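Local coordinates for protein cyclic GMP-AMP synthase-like receptor (Tribolium castaneum, PDB 7LT2) that senses double-stranded RNA in the cytoplasm and joins ATP and GTP into the cyclic dinucleotide 2',3'-cGAMP, a signal of innate immunity, at residues F244-E248 with P322-C326; A261-I265 with V304-L309; I281-H287 with Y312-I316. Residue numbers count along the deposited sequence, not the author numbering.

Contact 1: residues F244-E248 with P322-C326; sequences FQEQE and PYYWC
Phe244 is the N-cap of helix 245-251. Its O accepts the first-turn hydrogen bond from Glu248 N at 2.9 Å. Segment 322-326 is irregular, with a weak hydrogen bond from Cys326 N to Tyr323 O, 3.3 Å. The backbones stay apart: CA of Phe244 lies 8.1 Å from CA of Trp325. Phe244, chi1 m, points toward Trp325, also chi1 m. Phe244 CB makes a CH-pi contact 3.7 Å from the centroid of the indole five-membered ring. The rings meet obliquely at 41°, with Phe244 CD2 3.3 Å from Trp325 CG. This joins the nucleotidyltransferase core to the helical Mab-21 lobe. All of 244-248 is assigned by similarity to the GTP site, and Gln245-Glu248 also to the ATP site. Gln247 CB is 4.0 Å from Trp325 CH2, while its NE2 is hydrogen-bonded to Lys219 O. Glu248 (m, t) extends to the indole edge, where OE2 accepts a hydrogen bond from Trp325 NE1 at 2.8 Å, 153°. Its OE1 is salt-bridged to Lys282, and OE2 hydrogen-bonded to Tyr279 OH.

Contact 2: residues A261-I265 with V304-L309; sequences AVKLI and VFMTTL
Both segments are helical, 261-265 within helix 258-272 and 304-309 within helix 301-318. The segment axes approach to 9.5 Å. Their N-to-C directions differ by 59°, with a signed crossing angle of -59°. The backbones are closer at the Ala261 end, where CA of Ala261 is 5.0 Å from CA of Phe305. CA of Ile265 and CA of Leu309 are 6.9 Å apart. The small Ala261 side chain permits the close approach: its CB sits 3.9 Å from Val304 CG1 and 4.4 Å from Phe305 CA. Thr308, chi1 p, turns its hydroxyl back on its own helix, and OG1 donates to Val304 O at 2.8 Å. This satisfies the hydroxyl inside an otherwise apolar interface. The pair belongs to the helical Mab-21 lobe, the HhH/H2TH-like part of the protein. Here helix 258-272 packs on helix 301-318. Phe305, chi1 t, lays its ring beside the next turn of the first helix. Its CE1 is 3.6 Å from Leu264 CB and 3.9 Å from Ile265 CG1. Ile265 (m, t) reaches across with CD1, which lies 3.6 Å from Thr308 OG1 and 4.3 Å from Leu309 CB. Beyond the pair, Leu6 of helix 5-13 touches both Leu264 and Phe305, while Phe285 of helix 278-291 touches Ile265 and Thr308.

Contact 3: residues I281-H287 with Y312-I316; sequences IKTVFLH and YNEFI
Segments 281-287 and 312-316 are both helical, on helix 278-291 and helix 301-318. Their axes come within 10.6 Å and cross steeply, at 113° between N-to-C directions. The closest CA pair is Val284 and Tyr312, 6.4 Å apart.

Ile281 and Val284 pack their aliphatic side chains on Tyr312 and Phe315. Val284, chi1 t, points toward the second helix and lies between Tyr312 and Phe315. Its CG1 is 3.8 Å from Phe315 CD2, and its CG2 is 4.2 Å from Tyr312 CD1, at the edge of that ring. Tyr312, chi1 t, swings its ring to Ile281 (m, t), whose CG1 is 3.6 Å from Tyr312 CE1.

Phe315, chi1 m, presents a face to Val284, whose CG2 makes a CH-pi contact 4.2 Å from the ring centroid. His287, chi1 m, sets its CB 3.9 Å from Phe315 CZ. The imidazole and the phenyl ring lie at 23° with centroids 5.7 Å apart. They are slid sideways, so overlap is slight.

Polar groups are served elsewhere. His287 NE2 is hydrogen-bonded to Pro322 O, and Tyr312 OH to His273 NE2. Lys282 forms salt bridges with Glu248 and Asp61. Within the helical Mab-21 lobe, helix 278-291 packs on helix 301-318, while Ile281 and Lys282 are assigned by similarity to the ATP site, which suggests that the helix also borders the nucleotide pocket.

No hydrogen bond joins the two segments. The helices are therefore held together here by apolar and aromatic contacts, with the polar ends of His287 and Tyr312 hydrogen-bonded to neighbouring parts of the lobe.

In the fold
Contacts 2 and 3 share helix 301-318, and their centres are about 10 Å apart. Phe285 bridges them: CD2 is 3.5 Å from Val262 CG2, and CZ is 3.5 Å from Thr308 OG1. Contact 1 lies about 13 Å from contact 3, centre to centre. They join through a Glu248 OE1 to Lys282 NZ salt bridge, 2.7 Å, and a probable hydrogen bond from His287 NE2 to Pro322 O, 2.8 Å. Contacts 1 and 2 do not touch. Contacts 1 and 3 both contain predicted nucleotide-binding residues. The bound manganese, about 10 Å from the His287 side chain, sits at Ile289, Glu290 and Lys292, apart from the catalytic metal residues Glu70, Asp72 and Asp193 assigned by similarity.

Contact 1: residues F244-E248 with P322-C326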
loop_
_atom_site.group_PDB
_atom_site.type_symbol
_atom_site.label_atom_id
_atom_site.label_comp_id
_atom_site.label_asym_id
_atom_site.label_seq_id
_atom_site.Cartn_x
_atom_site.Cartn_y
_atom_site.Cartn_z
ATOM N N PHE A 244 -4.565 -8.007 2.602
ATOM C CA PHE A 244 -3.684 -9.158 2.503
ATOM C C PHE A 244 -2.330 -8.749 1.927
ATOM O O PHE A 244 -1.646 -9.551 1.283
ATOM C CB PHE A 244 -4.345 -10.252 1.666
ATOM C CG PHE A 244 -5.683 -10.701 2.209
ATOM C CD1 PHE A 244 -5.761 -11.362 3.424
ATOM C CD2 PHE A 244 -6.855 -10.454 1.512
ATOM C CE1 PHE A 244 -6.985 -11.774 3.938
ATOM C CE2 PHE A 244 -8.083 -10.865 2.012
ATOM C CZ PHE A 244 -8.147 -11.528 3.231
ATOM N N GLN A 245 -1.942 -7.490 2.168
ATOM C CA GLN A 245 -0.711 -6.949 1.597
ATOM C C GLN A 245 0.531 -7.653 2.125
ATOM O O GLN A 245 1.551 -7.702 1.430
ATOM C CB GLN A 245 -0.594 -5.456 1.893
ATOM C CG GLN A 245 -1.668 -4.584 1.283
ATOM C CD GLN A 245 -1.572 -3.160 1.791
ATOM O OE1 GLN A 245 -0.869 -2.330 1.211
ATOM N NE2 GLN A 245 -2.263 -2.873 2.895
ATOM N N GLU A 246 0.490 -8.167 3.356
ATOM C CA GLU A 246 1.657 -8.883 3.855
ATOM C C GLU A 246 1.883 -10.164 3.064
ATOM O O GLU A 246 3.026 -10.503 2.733
ATOM C CB GLU A 246 1.507 -9.180 5.349
ATOM C CG GLU A 246 2.838 -9.521 6.021
ATOM C CD GLU A 246 2.934 -8.993 7.441
ATOM O OE1 GLU A 246 1.880 -8.761 8.065
ATOM O OE2 GLU A 246 4.068 -8.806 7.929
ATOM N N GLN A 247 0.800 -10.865 2.717
ATOM C CA GLN A 247 0.914 -12.069 1.898
ATOM C C GLN A 247 1.257 -11.734 0.450
ATOM O O GLN A 247 2.046 -12.446 -0.182
ATOM C CB GLN A 247 -0.387 -12.868 1.967
ATOM C CG GLN A 247 -0.631 -13.532 3.322
ATOM C CD GLN A 247 -1.212 -12.584 4.356
ATOM O OE1 GLN A 247 -1.715 -11.506 4.023
ATOM N NE2 GLN A 247 -1.151 -12.985 5.621
ATOM N N GLU A 248 0.667 -10.665 -0.096
ATOM C CA GLU A 248 1.004 -10.249 -1.457
ATOM C C GLU A 248 2.488 -9.931 -1.588
ATOM O O GLU A 248 3.109 -10.229 -2.618
ATOM C CB GLU A 248 0.169 -9.031 -1.864
ATOM C CG GLU A 248 -1.304 -9.326 -2.081
ATOM C CD GLU A 248 -2.134 -8.070 -2.303
ATOM O OE1 GLU A 248 -1.548 -6.987 -2.506
ATOM O OE2 GLU A 248 -3.376 -8.172 -2.287
ATOM N N PRO A 322 -10.457 -9.776 -11.791
ATOM C CA PRO A 322 -10.998 -10.203 -10.496
ATOM C C PRO A 322 -10.045 -9.847 -9.368
ATOM O O PRO A 322 -8.831 -10.039 -9.473
ATOM C CB PRO A 322 -11.147 -11.721 -10.654
ATOM C CG PRO A 322 -11.197 -11.953 -12.129
ATOM C CD PRO A 322 -10.312 -10.899 -12.732
ATOM N N TYR A 323 -10.605 -9.281 -8.301
ATOM C CA TYR A 323 -9.884 -9.163 -7.044
ATOM C C TYR A 323 -9.281 -10.519 -6.701
ATOM O O TYR A 323 -9.969 -11.542 -6.729
ATOM C CB TYR A 323 -10.853 -8.680 -5.959
ATOM C CG TYR A 323 -10.275 -8.440 -4.580
ATOM C CD1 TYR A 323 -9.034 -7.840 -4.402
ATOM C CD2 TYR A 323 -11.003 -8.785 -3.447
ATOM C CE1 TYR A 323 -8.528 -7.615 -3.131
ATOM C CE2 TYR A 323 -10.507 -8.565 -2.180
ATOM C CZ TYR A 323 -9.273 -7.980 -2.025
ATOM O OH TYR A 323 -8.791 -7.765 -0.749
ATOM N N TYR A 324 -7.974 -10.535 -6.436
ATOM C CA TYR A 324 -7.271 -11.807 -6.301
ATOM C C TYR A 324 -7.791 -12.624 -5.125
ATOM O O TYR A 324 -7.785 -13.860 -5.174
ATOM C CB TYR A 324 -5.770 -11.555 -6.152
ATOM C CG TYR A 324 -4.945 -12.806 -5.970
ATOM C CD1 TYR A 324 -4.712 -13.670 -7.036
ATOM C CD2 TYR A 324 -4.395 -13.123 -4.734
ATOM C CE1 TYR A 324 -3.953 -14.818 -6.872
ATOM C CE2 TYR A 324 -3.631 -14.262 -4.566
ATOM C CZ TYR A 324 -3.420 -15.108 -5.637
ATOM O OH TYR A 324 -2.667 -16.247 -5.470
ATOM N N TRP A 325 -8.255 -11.955 -4.073
ATOM C CA TRP A 325 -8.671 -12.624 -2.849
ATOM C C TRP A 325 -10.168 -12.887 -2.779
ATOM O O TRP A 325 -10.600 -13.693 -1.950
ATOM C CB TRP A 325 -8.231 -11.795 -1.637
ATOM C CG TRP A 325 -6.757 -11.565 -1.637
ATOM C CD1 TRP A 325 -6.101 -10.444 -2.050
ATOM C CD2 TRP A 325 -5.748 -12.499 -1.236
ATOM N NE1 TRP A 325 -4.742 -10.617 -1.919
ATOM C CE2 TRP A 325 -4.500 -11.870 -1.419
ATOM C CE3 TRP A 325 -5.781 -13.801 -0.726
ATOM C CZ2 TRP A 325 -3.290 -12.502 -1.114
ATOM C CZ3 TRP A 325 -4.585 -14.426 -0.423
ATOM C CH2 TRP A 325 -3.354 -13.777 -0.622
ATOM N N CYS A 326 -10.966 -12.234 -3.621
ATOM C CA CYS A 326 -12.418 -12.431 -3.621
ATOM C C CYS A 326 -12.889 -12.172 -5.053
ATOM O O CYS A 326 -13.127 -11.027 -5.442
ATOM C CB CYS A 326 -13.094 -11.509 -2.618
ATOM S SG CYS A 326 -14.846 -11.836 -2.330
#

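Contact 2: residues A261-I265 with V304-L309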
loop_
_atom_site.group_PDB
_atom_site.type_symbol
_atom_site.label_atom_id
_atom_site.label_comp_id
_atom_site.label_asym_id
_atom_site.label_seq_id
_atom_site.Cartn_x
_atom_site.Cartn_y
_atom_site.Cartn_z
ATOM N N ALA A 261 9.469 -5.982 -14.468
ATOM C CA ALA A 261 8.391 -6.090 -15.448
ATOM C C ALA A 261 7.151 -5.324 -15.001
ATOM O O ALA A 261 6.492 -4.665 -15.816
ATOM C CB ALA A 261 8.054 -7.562 -15.698
ATOM N N VAL A 262 6.813 -5.402 -13.710
ATOM C CA VAL A 262 5.650 -4.665 -13.217
ATOM C C VAL A 262 5.854 -3.173 -13.414
ATOM O O VAL A 262 4.951 -2.462 -13.868
ATOM C CB VAL A 262 5.373 -4.987 -11.738
ATOM C CG1 VAL A 262 4.247 -4.091 -11.215
ATOM C CG2 VAL A 262 4.992 -6.436 -11.569
ATOM N N LYS A 263 7.045 -2.679 -13.073
ATOM C CA LYS A 263 7.298 -1.246 -13.130
ATOM C C LYS A 263 7.361 -0.744 -14.566
ATOM O O LYS A 263 6.902 0.369 -14.844
ATOM C CB LYS A 263 8.581 -0.921 -12.359
ATOM C CG LYS A 263 8.379 -1.008 -10.832
ATOM C CD LYS A 263 9.645 -0.669 -10.064
ATOM C CE LYS A 263 10.573 -1.872 -9.977
ATOM N NZ LYS A 263 11.719 -1.613 -9.059
ATOM N N LEU A 264 7.889 -1.556 -15.489
ATOM C CA LEU A 264 7.865 -1.181 -16.902
ATOM C C LEU A 264 6.434 -1.023 -17.396
ATOM O O LEU A 264 6.119 -0.069 -18.115
ATOM C CB LEU A 264 8.607 -2.224 -17.743
ATOM C CG LEU A 264 10.121 -2.314 -17.553
ATOM C CD1 LEU A 264 10.657 -3.629 -18.110
ATOM C CD2 LEU A 264 10.807 -1.142 -18.223
ATOM N N ILE A 265 5.549 -1.947 -17.012
ATOM C CA ILE A 265 4.149 -1.832 -17.410
ATOM C C ILE A 265 3.487 -0.646 -16.715
ATOM O O ILE A 265 2.711 0.093 -17.336
ATOM C CB ILE A 265 3.406 -3.154 -17.140
ATOM C CG1 ILE A 265 3.942 -4.249 -18.072
ATOM C CG2 ILE A 265 1.899 -2.973 -17.309
ATOM C CD1 ILE A 265 3.342 -5.619 -17.831
ATOM N N VAL A 304 9.786 -11.817 -20.222
ATOM C CA VAL A 304 8.818 -11.648 -19.141
ATOM C C VAL A 304 7.969 -10.403 -19.380
ATOM O O VAL A 304 6.740 -10.432 -19.227
ATOM C CB VAL A 304 9.535 -11.594 -17.777
ATOM C CG1 VAL A 304 8.534 -11.320 -16.646
ATOM C CG2 VAL A 304 10.278 -12.896 -17.515
ATOM N N PHE A 305 8.609 -9.296 -19.762
ATOM C CA PHE A 305 7.873 -8.062 -20.031
ATOM C C PHE A 305 6.869 -8.248 -21.164
ATOM O O PHE A 305 5.694 -7.883 -21.031
ATOM C CB PHE A 305 8.853 -6.932 -20.360
ATOM C CG PHE A 305 8.192 -5.683 -20.903
ATOM C CD1 PHE A 305 7.444 -4.858 -20.074
ATOM C CD2 PHE A 305 8.344 -5.323 -22.231
ATOM C CE1 PHE A 305 6.842 -3.711 -20.565
ATOM C CE2 PHE A 305 7.746 -4.175 -22.732
ATOM C CZ PHE A 305 6.995 -3.369 -21.899
ATOM N N MET A 306 7.315 -8.805 -22.293
ATOM C CA MET A 306 6.422 -8.970 -23.436
ATOM C C MET A 306 5.277 -9.920 -23.121
ATOM O O MET A 306 4.132 -9.684 -23.527
ATOM C CB MET A 306 7.206 -9.474 -24.649
ATOM C CG MET A 306 8.140 -8.439 -25.258
ATOM S SD MET A 306 7.264 -6.968 -25.829
ATOM C CE MET A 306 6.104 -7.706 -26.972
ATOM N N THR A 307 5.561 -11.008 -22.407
ATOM C CA THR A 307 4.513 -11.982 -22.136
ATOM C C THR A 307 3.492 -11.437 -21.146
ATOM O O THR A 307 2.282 -11.593 -21.355
ATOM C CB THR A 307 5.123 -13.284 -21.623
ATOM O OG1 THR A 307 5.888 -13.883 -22.673
ATOM C CG2 THR A 307 4.027 -14.247 -21.187
ATOM N N THR A 308 3.953 -10.785 -20.071
ATOM C CA THR A 308 3.007 -10.241 -19.100
ATOM C C THR A 308 2.251 -9.050 -19.674
ATOM O O THR A 308 1.087 -8.839 -19.328
ATOM C CB THR A 308 3.708 -9.854 -17.790
ATOM O OG1 THR A 308 4.766 -8.913 -18.029
ATOM C CG2 THR A 308 4.272 -11.091 -17.098
ATOM N N LEU A 309 2.881 -8.283 -20.569
ATOM C CA LEU A 309 2.170 -7.189 -21.224
ATOM C C LEU A 309 1.029 -7.715 -22.085
ATOM O O LEU A 309 -0.072 -7.153 -22.077
ATOM C CB LEU A 309 3.135 -6.354 -22.067
ATOM C CG LEU A 309 2.533 -5.201 -22.884
ATOM C CD1 LEU A 309 1.869 -4.149 -21.999
ATOM C CD2 LEU A 309 3.591 -4.555 -23.770
#

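Contact 3: residues I281-H287 with Y312-I316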
loop_
_atom_site.group_PDB
_atom_site.type_symbol
_atom_site.label_atom_id
_atom_site.label_comp_id
_atom_site.label_asym_id
_atom_site.label_seq_id
_atom_site.Cartn_x
_atom_site.Cartn_y
_atom_site.Cartn_z
ATOM N N ILE A 281 -2.903 -3.460 -11.956
ATOM C CA ILE A 281 -1.750 -4.106 -12.579
ATOM C C ILE A 281 -1.114 -5.098 -11.615
ATOM O O ILE A 281 -0.773 -6.225 -11.998
ATOM C CB ILE A 281 -0.740 -3.047 -13.054
ATOM C CG1 ILE A 281 -1.344 -2.216 -14.187
ATOM C CG2 ILE A 281 0.552 -3.705 -13.525
ATOM C CD1 ILE A 281 -0.550 -0.969 -14.515
ATOM N N LYS A 282 -0.945 -4.699 -10.349
ATOM C CA LYS A 282 -0.447 -5.629 -9.338
ATOM C C LYS A 282 -1.314 -6.880 -9.282
ATOM O O LYS A 282 -0.797 -8.003 -9.216
ATOM C CB LYS A 282 -0.409 -4.944 -7.969
ATOM C CG LYS A 282 0.332 -5.733 -6.889
ATOM C CD LYS A 282 0.126 -5.111 -5.512
ATOM C CE LYS A 282 0.921 -5.850 -4.440
ATOM N NZ LYS A 282 0.570 -5.371 -3.072
ATOM N N THR A 283 -2.639 -6.702 -9.342
ATOM C CA THR A 283 -3.561 -7.832 -9.286
ATOM C C THR A 283 -3.374 -8.762 -10.478
ATOM O O THR A 283 -3.404 -9.989 -10.327
ATOM C CB THR A 283 -5.004 -7.327 -9.219
ATOM O OG1 THR A 283 -5.201 -6.589 -8.004
ATOM C CG2 THR A 283 -5.984 -8.494 -9.262
ATOM N N VAL A 284 -3.198 -8.198 -11.676
ATOM C CA VAL A 284 -2.932 -9.030 -12.846
ATOM C C VAL A 284 -1.699 -9.898 -12.613
ATOM O O VAL A 284 -1.693 -11.093 -12.931
ATOM C CB VAL A 284 -2.789 -8.155 -14.105
ATOM C CG1 VAL A 284 -2.160 -8.937 -15.244
ATOM C CG2 VAL A 284 -4.151 -7.616 -14.526
ATOM N N PHE A 285 -0.651 -9.327 -12.014
ATOM C CA PHE A 285 0.556 -10.115 -11.769
ATOM C C PHE A 285 0.342 -11.189 -10.705
ATOM O O PHE A 285 0.938 -12.266 -10.802
ATOM C CB PHE A 285 1.729 -9.202 -11.398
ATOM C CG PHE A 285 2.496 -8.707 -12.590
ATOM C CD1 PHE A 285 2.017 -7.643 -13.341
ATOM C CD2 PHE A 285 3.676 -9.330 -12.984
ATOM C CE1 PHE A 285 2.710 -7.191 -14.450
ATOM C CE2 PHE A 285 4.377 -8.885 -14.093
ATOM C CZ PHE A 285 3.893 -7.814 -14.830
ATOM N N LEU A 286 -0.506 -10.935 -9.701
ATOM C CA LEU A 286 -0.865 -12.002 -8.767
ATOM C C LEU A 286 -1.512 -13.173 -9.497
ATOM O O LEU A 286 -1.197 -14.336 -9.222
ATOM C CB LEU A 286 -1.796 -11.472 -7.673
ATOM C CG LEU A 286 -1.240 -10.432 -6.700
ATOM C CD1 LEU A 286 -2.321 -9.979 -5.737
ATOM C CD2 LEU A 286 -0.044 -10.992 -5.931
ATOM N N HIS A 287 -2.413 -12.885 -10.441
ATOM C CA HIS A 287 -3.004 -13.950 -11.244
ATOM C C HIS A 287 -1.957 -14.649 -12.099
ATOM O O HIS A 287 -1.980 -15.877 -12.234
ATOM C CB HIS A 287 -4.119 -13.388 -12.125
ATOM C CG HIS A 287 -5.327 -12.966 -11.360
ATOM N ND1 HIS A 287 -6.064 -13.845 -10.595
ATOM C CD2 HIS A 287 -5.927 -11.759 -11.232
ATOM C CE1 HIS A 287 -7.070 -13.199 -10.035
ATOM N NE2 HIS A 287 -7.011 -11.933 -10.407
ATOM N N TYR A 312 -1.683 -8.903 -19.632
ATOM C CA TYR A 312 -2.326 -7.704 -19.101
ATOM C C TYR A 312 -3.344 -7.139 -20.089
ATOM O O TYR A 312 -4.461 -6.772 -19.702
ATOM C CB TYR A 312 -1.242 -6.676 -18.756
ATOM C CG TYR A 312 -1.709 -5.275 -18.433
ATOM C CD1 TYR A 312 -2.537 -5.029 -17.350
ATOM C CD2 TYR A 312 -1.270 -4.193 -19.184
ATOM C CE1 TYR A 312 -2.947 -3.744 -17.045
ATOM C CE2 TYR A 312 -1.667 -2.908 -18.885
ATOM C CZ TYR A 312 -2.502 -2.687 -17.814
ATOM O OH TYR A 312 -2.893 -1.401 -17.521
ATOM N N ASN A 313 -2.986 -7.092 -21.375
ATOM C CA ASN A 313 -3.930 -6.622 -22.382
ATOM C C ASN A 313 -5.161 -7.516 -22.470
ATOM O O ASN A 313 -6.270 -7.020 -22.706
ATOM C CB ASN A 313 -3.243 -6.528 -23.744
ATOM C CG ASN A 313 -4.002 -5.647 -24.712
ATOM O OD1 ASN A 313 -4.774 -4.783 -24.300
ATOM N ND2 ASN A 313 -3.787 -5.859 -26.002
ATOM N N GLU A 314 -4.998 -8.830 -22.275
ATOM C CA GLU A 314 -6.149 -9.730 -22.345
ATOM C C GLU A 314 -7.128 -9.481 -21.203
ATOM O O GLU A 314 -8.346 -9.587 -21.391
ATOM C CB GLU A 314 -5.687 -11.188 -22.344
ATOM C CG GLU A 314 -4.846 -11.576 -23.547
ATOM C CD GLU A 314 -5.617 -11.514 -24.852
ATOM O OE1 GLU A 314 -6.868 -11.489 -24.812
ATOM O OE2 GLU A 314 -4.971 -11.491 -25.923
ATOM N N PHE A 315 -6.618 -9.175 -20.006
ATOM C CA PHE A 315 -7.496 -8.782 -18.906
ATOM C C PHE A 315 -8.286 -7.530 -19.257
ATOM O O PHE A 315 -9.500 -7.462 -19.038
ATOM C CB PHE A 315 -6.682 -8.546 -17.632
ATOM C CG PHE A 315 -6.337 -9.804 -16.876
ATOM C CD1 PHE A 315 -7.228 -10.352 -15.966
ATOM C CD2 PHE A 315 -5.108 -10.419 -17.053
ATOM C CE1 PHE A 315 -6.907 -11.502 -15.258
ATOM C CE2 PHE A 315 -4.779 -11.562 -16.349
ATOM C CZ PHE A 315 -5.681 -12.107 -15.449
ATOM N N ILE A 316 -7.602 -6.518 -19.792
ATOM C CA ILE A 316 -8.264 -5.267 -20.145
ATOM C C ILE A 316 -9.298 -5.506 -21.237
ATOM O O ILE A 316 -10.438 -5.033 -21.153
ATOM C CB ILE A 316 -7.226 -4.213 -20.571
ATOM C CG1 ILE A 316 -6.255 -3.911 -19.426
ATOM C CG2 ILE A 316 -7.916 -2.936 -21.028
ATOM C CD1 ILE A 316 -6.910 -3.267 -18.227
#